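Local coordinates for phenazine biosynthesis protein PhzF family (Enterococcus faecalis, PDB 1S7J), which probably acts as an isomerase of the PhzF family, whose fold is related to that of diaminopimelate epimerase, at residues A[27-32]-A[56-61]; A[136-141]-A[149-154]. One frame throughout, in Å; residues are numbered along the deposited sequence.

Interaction 1 of 2, residues A[27-32]-A[56-61]; sequences EKWLPE and SYALRW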
loop_
_atom_site.group_PDB
_atom_site.type_symbol
_atom_site.label_atom_id
_atom_site.label_comp_id
_atom_site.label_asym_id
_atom_site.label_seq_id
_atom_site.Cartn_x
_atom_site.Cartn_y
_atom_site.Cartn_z
ATOM N N GLU A 27 -7.423 23.902 -2.988
ATOM C CA GLU A 27 -8.103 24.584 -4.082
ATOM C C GLU A 27 -7.096 25.061 -5.131
ATOM O O GLU A 27 -7.465 25.441 -6.240
ATOM C CB GLU A 27 -8.952 25.748 -3.554
ATOM C CG GLU A 27 -8.232 26.702 -2.615
ATOM C CD GLU A 27 -9.145 27.799 -2.078
ATOM O OE1 GLU A 27 -10.265 27.476 -1.621
ATOM O OE2 GLU A 27 -8.739 28.983 -2.113
ATOM N N LYS A 28 -5.818 25.043 -4.741
ATOM C CA LYS A 28 -4.691 25.429 -5.589
ATOM C C LYS A 28 -3.420 24.820 -4.982
ATOM O O LYS A 28 -3.428 24.358 -3.846
ATOM C CB LYS A 28 -4.567 26.956 -5.692
ATOM C CG LYS A 28 -4.479 27.672 -4.360
ATOM C CD LYS A 28 -4.479 29.180 -4.530
ATOM C CE LYS A 28 -4.479 29.880 -3.174
ATOM N NZ LYS A 28 -4.367 31.357 -3.298
ATOM N N TRP A 29 -2.347 24.784 -5.748
ATOM C CA TRP A 29 -1.113 24.208 -5.265
ATOM C C TRP A 29 -0.284 25.063 -4.316
ATOM O O TRP A 29 -0.067 26.254 -4.549
ATOM C CB TRP A 29 -0.244 23.760 -6.420
ATOM C CG TRP A 29 -0.670 22.475 -7.033
ATOM C CD1 TRP A 29 -1.070 22.274 -8.317
ATOM C CD2 TRP A 29 -0.703 21.178 -6.396
ATOM N NE1 TRP A 29 -1.346 20.945 -8.531
ATOM C CE2 TRP A 29 -1.129 20.253 -7.370
ATOM C CE3 TRP A 29 -0.419 20.721 -5.111
ATOM C CZ2 TRP A 29 -1.276 18.887 -7.090
ATOM C CZ3 TRP A 29 -0.567 19.365 -4.837
ATOM C CH2 TRP A 29 -0.992 18.470 -5.823
ATOM N N LEU A 30 0.174 24.424 -3.249
ATOM C CA LEU A 30 1.028 25.061 -2.263
ATOM C C LEU A 30 2.459 24.871 -2.770
ATOM O O LEU A 30 2.702 24.016 -3.628
ATOM C CB LEU A 30 0.879 24.355 -0.900
ATOM C CG LEU A 30 -0.391 24.586 -0.073
ATOM C CD1 LEU A 30 -0.512 23.528 1.014
ATOM C CD2 LEU A 30 -0.371 25.987 0.533
ATOM N N PRO A 31 3.404 25.691 -2.292
ATOM C CA PRO A 31 4.795 25.551 -2.734
ATOM C C PRO A 31 5.323 24.172 -2.320
ATOM O O PRO A 31 4.840 23.597 -1.346
ATOM C CB PRO A 31 5.500 26.661 -1.974
ATOM C CG PRO A 31 4.439 27.727 -1.879
ATOM C CD PRO A 31 3.228 26.919 -1.492
ATOM N N GLU A 32 6.272 23.641 -3.075
ATOM C CA GLU A 32 6.869 22.334 -2.789
ATOM C C GLU A 32 7.350 22.235 -1.338
ATOM O O GLU A 32 7.099 21.228 -0.658
ATOM C CB GLU A 32 8.036 22.091 -3.764
ATOM C CG GLU A 32 9.287 21.413 -3.171
ATOM C CD GLU A 32 9.186 19.895 -3.106
ATOM O OE1 GLU A 32 9.874 19.289 -2.243
ATOM O OE2 GLU A 32 8.441 19.303 -3.924
ATOM N N SER A 56 -9.892 15.752 -13.718
ATOM C CA SER A 56 -8.989 14.831 -13.072
ATOM C C SER A 56 -8.468 15.507 -11.801
ATOM O O SER A 56 -8.665 16.721 -11.606
ATOM C CB SER A 56 -7.798 14.499 -13.997
ATOM O OG SER A 56 -8.205 13.788 -15.154
ATOM N N TYR A 57 -7.892 14.734 -10.907
ATOM C CA TYR A 57 -7.327 15.295 -9.696
ATOM C C TYR A 57 -5.822 15.051 -9.701
ATOM O O TYR A 57 -5.371 13.901 -9.764
ATOM C CB TYR A 57 -7.958 14.673 -8.437
ATOM C CG TYR A 57 -9.351 15.167 -8.110
ATOM C CD1 TYR A 57 -10.479 14.511 -8.607
ATOM C CD2 TYR A 57 -9.546 16.262 -7.261
ATOM C CE1 TYR A 57 -11.758 14.923 -8.270
ATOM C CE2 TYR A 57 -10.823 16.685 -6.919
ATOM C CZ TYR A 57 -11.928 16.009 -7.427
ATOM O OH TYR A 57 -13.200 16.411 -7.084
ATOM N N ALA A 58 -5.056 16.127 -9.700
ATOM C CA ALA A 58 -3.613 16.037 -9.686
ATOM C C ALA A 58 -3.146 15.558 -8.288
ATOM O O ALA A 58 -3.409 16.216 -7.287
ATOM C CB ALA A 58 -3.004 17.386 -10.011
ATOM N N LEU A 59 -2.500 14.392 -8.238
ATOM C CA LEU A 59 -2.011 13.839 -6.978
ATOM C C LEU A 59 -0.540 14.141 -6.750
ATOM O O LEU A 59 0.239 14.263 -7.695
ATOM C CB LEU A 59 -2.223 12.328 -6.928
ATOM C CG LEU A 59 -3.177 11.795 -5.857
ATOM C CD1 LEU A 59 -3.155 10.286 -5.896
ATOM C CD2 LEU A 59 -2.796 12.301 -4.461
ATOM N N ARG A 60 -0.165 14.153 -5.472
ATOM C CA ARG A 60 1.189 14.437 -5.032
ATOM C C ARG A 60 1.367 13.756 -3.662
ATOM O O ARG A 60 0.540 13.944 -2.769
ATOM C CB ARG A 60 1.351 15.936 -4.861
ATOM C CG ARG A 60 2.662 16.492 -5.294
ATOM C CD ARG A 60 2.537 17.178 -6.629
ATOM N NE ARG A 60 3.139 18.512 -6.621
ATOM C CZ ARG A 60 4.447 18.752 -6.489
ATOM N NH1 ARG A 60 4.901 19.999 -6.498
ATOM N NH2 ARG A 60 5.293 17.751 -6.343
ATOM N N TRP A 61 2.395 12.935 -3.513
ATOM C CA TRP A 61 2.643 12.267 -2.238
ATOM C C TRP A 61 3.963 12.714 -1.678
ATOM O O TRP A 61 4.929 12.923 -2.416
ATOM C CB TRP A 61 2.681 10.752 -2.384
ATOM C CG TRP A 61 1.618 10.165 -3.229
ATOM C CD1 TRP A 61 0.468 9.552 -2.803
ATOM C CD2 TRP A 61 1.629 10.042 -4.647
ATOM N NE1 TRP A 61 -0.221 9.047 -3.870
ATOM C CE2 TRP A 61 0.471 9.332 -5.023
ATOM C CE3 TRP A 61 2.522 10.459 -5.655
ATOM C CZ2 TRP A 61 0.171 9.024 -6.353
ATOM C CZ3 TRP A 61 2.226 10.156 -6.980
ATOM C CH2 TRP A 61 1.061 9.443 -7.316
#
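Trp29 lays the outer end of its indole against Ala58 and Arg60 of strand 56-62, joining the loop that leads into helix 32-42 to the sheet of one half of the two-lobed PhzF fold. The apolar part of the contact is carried by the benzo ring. Its CZ2 lies 3.7 Å from Ala58 CB, which sits at the indole edge in the ring plane, while CH2 comes to 3.6 Å from Arg60 CB. Trp29 CG stands anti to the carbonyl carbon (chi1 -78°), from where the indole reaches the strand; Val51 and Met35 add to the packing around it. The charged groups meet only loosely. The Arg60 chain bends at chi2 and chi3, bringing NE over one indole face toward the rim, with guanidinium and indole planes 68° apart. With Arg60 CZ 5.4 Å from the six-membered-ring centroid, any cation-pi attraction is weak at most. Glu32, at the start of the helix, brings OE2 to 4.3 Å from Arg60 NH2, beyond a salt bridge; Arg60 NH2 instead makes a salt bridge with Glu67. Ala58 O, hydrogen-bonded to Thr50 OG1, also lies 3.4 Å from Trp29 CZ2, oblique to the ring.

Interaction 2 of 2, residues A[136-141]-A[149-154]; sequences KIYEAY and VLKDEE
Tyr138 and Lys151 lie side by side and point the same way, the phenol beside the first carbons of the lysine chain. Tyr138 OH is 3.5 Å from Lys151 CG, and CE1 passes 3.7 Å from Lys151 N, so the ring spans both backbone and side chain. Lys151 has CG anti to its backbone N (chi1 -176°), which sets this carbon beside the hydroxyl; beyond it the extended chain carries the amino group away. Within its own segment, Lys136 places CE over the centre of a Tyr138 face. A water ties the two segments together beside this ring, donating to Lys136 O and accepting from Lys151 N.

Glu139 and Val149 form a second side-by-side pair, with Glu139 CB 3.8 Å from Val149 CG2. The same methyl meets Tyr141 at the edge of its ring, 4.1 Å from CE1, where the two side chains cross obliquely. Tyr141 OH donates to Glu139 OE1 at 2.7 Å, nearly along the carboxylate C-O axis, and OE1 also bonds Tyr213 OH. OE1 is thus held by two tyrosine hydroxyls, while helix 207-218 covers Val149 through Tyr213 and Arg217. Leu150 CB points away from the other segment, but its branched end turns back toward Ile137 CG1 and Lys136 O.

Two backbone bonds join the segments. Tyr138 N donates to Val149 O at 2.9 Å, bent at the hydrogen. Val149 N donates to Glu139 O at 3.0 Å and is straighter. They lie at the open end of the antiparallel hairpin of strands 139-142 and 146-149, where the second strand gives way to a turn in which Asp152 N-caps helix 153-158.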
loop_
_atom_site.group_PDB
_atom_site.type_symbol
_atom_site.label_atom_id
_atom_site.label_comp_id
_atom_site.label_asym_id
_atom_site.label_seq_id
_atom_site.Cartn_x
_atom_site.Cartn_y
_atom_site.Cartn_z
ATOM N N LYS A 136 12.039 -20.744 8.051
ATOM C CA LYS A 136 12.296 -21.454 6.814
ATOM C C LYS A 136 11.530 -20.862 5.627
ATOM O O LYS A 136 10.315 -20.659 5.682
ATOM C CB LYS A 136 11.941 -22.936 6.944
ATOM C CG LYS A 136 12.253 -23.744 5.680
ATOM C CD LYS A 136 11.657 -25.138 5.726
ATOM C CE LYS A 136 11.977 -25.907 4.447
ATOM N NZ LYS A 136 11.361 -27.267 4.442
ATOM N N ILE A 137 12.271 -20.599 4.550
ATOM C CA ILE A 137 11.726 -20.059 3.312
ATOM C C ILE A 137 11.567 -21.236 2.340
ATOM O O ILE A 137 12.560 -21.817 1.893
ATOM C CB ILE A 137 12.695 -19.020 2.700
ATOM C CG1 ILE A 137 12.821 -17.813 3.634
ATOM C CG2 ILE A 137 12.230 -18.607 1.307
ATOM C CD1 ILE A 137 13.854 -16.800 3.196
ATOM N N TYR A 138 10.324 -21.608 2.067
ATOM C CA TYR A 138 10.022 -22.720 1.164
ATOM C C TYR A 138 10.281 -22.409 -0.320
ATOM O O TYR A 138 10.719 -23.282 -1.078
ATOM C CB TYR A 138 8.572 -23.164 1.351
ATOM C CG TYR A 138 8.298 -23.793 2.691
ATOM C CD1 TYR A 138 8.656 -23.141 3.885
ATOM C CD2 TYR A 138 7.691 -25.044 2.783
ATOM C CE1 TYR A 138 8.419 -23.731 5.133
ATOM C CE2 TYR A 138 7.447 -25.645 4.026
ATOM C CZ TYR A 138 7.814 -24.983 5.194
ATOM O OH TYR A 138 7.583 -25.584 6.408
ATOM N N GLU A 139 9.977 -21.182 -0.731
ATOM C CA GLU A 139 10.162 -20.758 -2.115
ATOM C C GLU A 139 10.675 -19.320 -2.146
ATOM O O GLU A 139 10.413 -18.542 -1.224
ATOM C CB GLU A 139 8.829 -20.846 -2.868
ATOM C CG GLU A 139 8.093 -22.189 -2.688
ATOM C CD GLU A 139 6.746 -22.242 -3.402
ATOM O OE1 GLU A 139 6.522 -21.441 -4.339
ATOM O OE2 GLU A 139 5.911 -23.102 -3.027
ATOM N N ALA A 140 11.416 -18.976 -3.183
ATOM C CA ALA A 140 11.948 -17.622 -3.315
ATOM C C ALA A 140 11.760 -17.120 -4.744
ATOM O O ALA A 140 11.809 -17.903 -5.697
ATOM C CB ALA A 140 13.414 -17.587 -2.918
ATOM N N TYR A 141 11.486 -15.819 -4.877
ATOM C CA TYR A 141 11.269 -15.185 -6.175
ATOM C C TYR A 141 11.736 -13.730 -6.112
ATOM O O TYR A 141 12.011 -13.205 -5.029
ATOM C CB TYR A 141 9.786 -15.215 -6.540
ATOM C CG TYR A 141 9.147 -16.587 -6.556
ATOM C CD1 TYR A 141 8.547 -17.109 -5.413
ATOM C CD2 TYR A 141 9.098 -17.339 -7.724
ATOM C CE1 TYR A 141 7.904 -18.349 -5.431
ATOM C CE2 TYR A 141 8.455 -18.583 -7.760
ATOM C CZ TYR A 141 7.858 -19.081 -6.608
ATOM O OH TYR A 141 7.192 -20.299 -6.649
ATOM N N VAL A 149 8.122 -17.406 0.343
ATOM C CA VAL A 149 6.912 -18.115 0.735
ATOM C C VAL A 149 7.246 -18.879 2.015
ATOM O O VAL A 149 8.278 -19.543 2.091
ATOM C CB VAL A 149 6.441 -19.087 -0.370
ATOM C CG1 VAL A 149 5.154 -19.785 0.045
ATOM C CG2 VAL A 149 6.238 -18.324 -1.681
ATOM N N LEU A 150 6.407 -18.733 3.030
ATOM C CA LEU A 150 6.640 -19.383 4.310
ATOM C C LEU A 150 5.677 -20.528 4.593
ATOM O O LEU A 150 4.778 -20.812 3.792
ATOM C CB LEU A 150 6.594 -18.339 5.434
ATOM C CG LEU A 150 7.818 -17.434 5.697
ATOM C CD1 LEU A 150 8.580 -17.074 4.430
ATOM C CD2 LEU A 150 7.354 -16.183 6.419
ATOM N N LYS A 151 5.857 -21.169 5.738
ATOM C CA LYS A 151 5.045 -22.313 6.152
ATOM C C LYS A 151 3.516 -22.099 6.181
ATOM O O LYS A 151 2.780 -22.817 5.513
ATOM C CB LYS A 151 5.524 -22.833 7.518
ATOM C CG LYS A 151 4.804 -24.093 7.992
ATOM C CD LYS A 151 5.249 -24.507 9.388
ATOM C CE LYS A 151 4.451 -25.723 9.871
ATOM N NZ LYS A 151 4.877 -26.194 11.226
ATOM N N ASP A 152 3.061 -21.150 6.994
ATOM C CA ASP A 152 1.617 -20.863 7.117
ATOM C C ASP A 152 1.347 -19.441 7.589
ATOM O O ASP A 152 2.270 -18.632 7.702
ATOM C CB ASP A 152 0.942 -21.876 8.067
ATOM C CG ASP A 152 1.697 -22.048 9.411
ATOM O OD1 ASP A 152 2.571 -21.223 9.753
ATOM O OD2 ASP A 152 1.393 -23.030 10.118
ATOM N N GLU A 153 0.074 -19.126 7.855
ATOM C CA GLU A 153 -0.277 -17.780 8.315
ATOM C C GLU A 153 0.286 -17.514 9.700
ATOM O O GLU A 153 0.736 -16.404 9.997
ATOM C CB GLU A 153 -1.791 -17.576 8.331
ATOM C CG GLU A 153 -2.188 -16.172 8.799
ATOM C CD GLU A 153 -3.693 -15.951 8.892
ATOM O OE1 GLU A 153 -4.099 -15.045 9.650
ATOM O OE2 GLU A 153 -4.467 -16.658 8.203
ATOM N N GLU A 154 0.224 -18.525 10.558
ATOM C CA GLU A 154 0.725 -18.414 11.906
ATOM C C GLU A 154 2.209 -18.017 11.910
ATOM O O GLU A 154 2.642 -17.223 12.743
ATOM C CB GLU A 154 0.549 -19.730 12.654
ATOM C CG GLU A 154 0.750 -19.580 14.181
ATOM C CD GLU A 154 0.954 -20.911 14.871
ATOM O OE1 GLU A 154 1.388 -21.875 14.188
ATOM O OE2 GLU A 154 0.698 -21.000 16.095
HETATM O O HOH W 1 7.917 -20.844 7.365
#

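How the interactions relate
Interactions 1 and 2 lie on opposite sides of the chain's centre, one in each half of the molecule, with centres 41 Å apart and nearest atoms about 25 Å apart. They do not touch and follow one another in series along the chain. Interaction 1 joins a loop to a strand by side chains, whereas interaction 2 adds backbone hydrogen bonds to its side-chain contacts. Only interaction 1 comes near the predicted active-site residue Glu46: the Leu59 side chain, directed away from 27-32, is about 9 Å from the Glu46 side chain. Interaction 2 is remote from that site and lies at the hairpin of strands 139-142 and 146-149 in the other half.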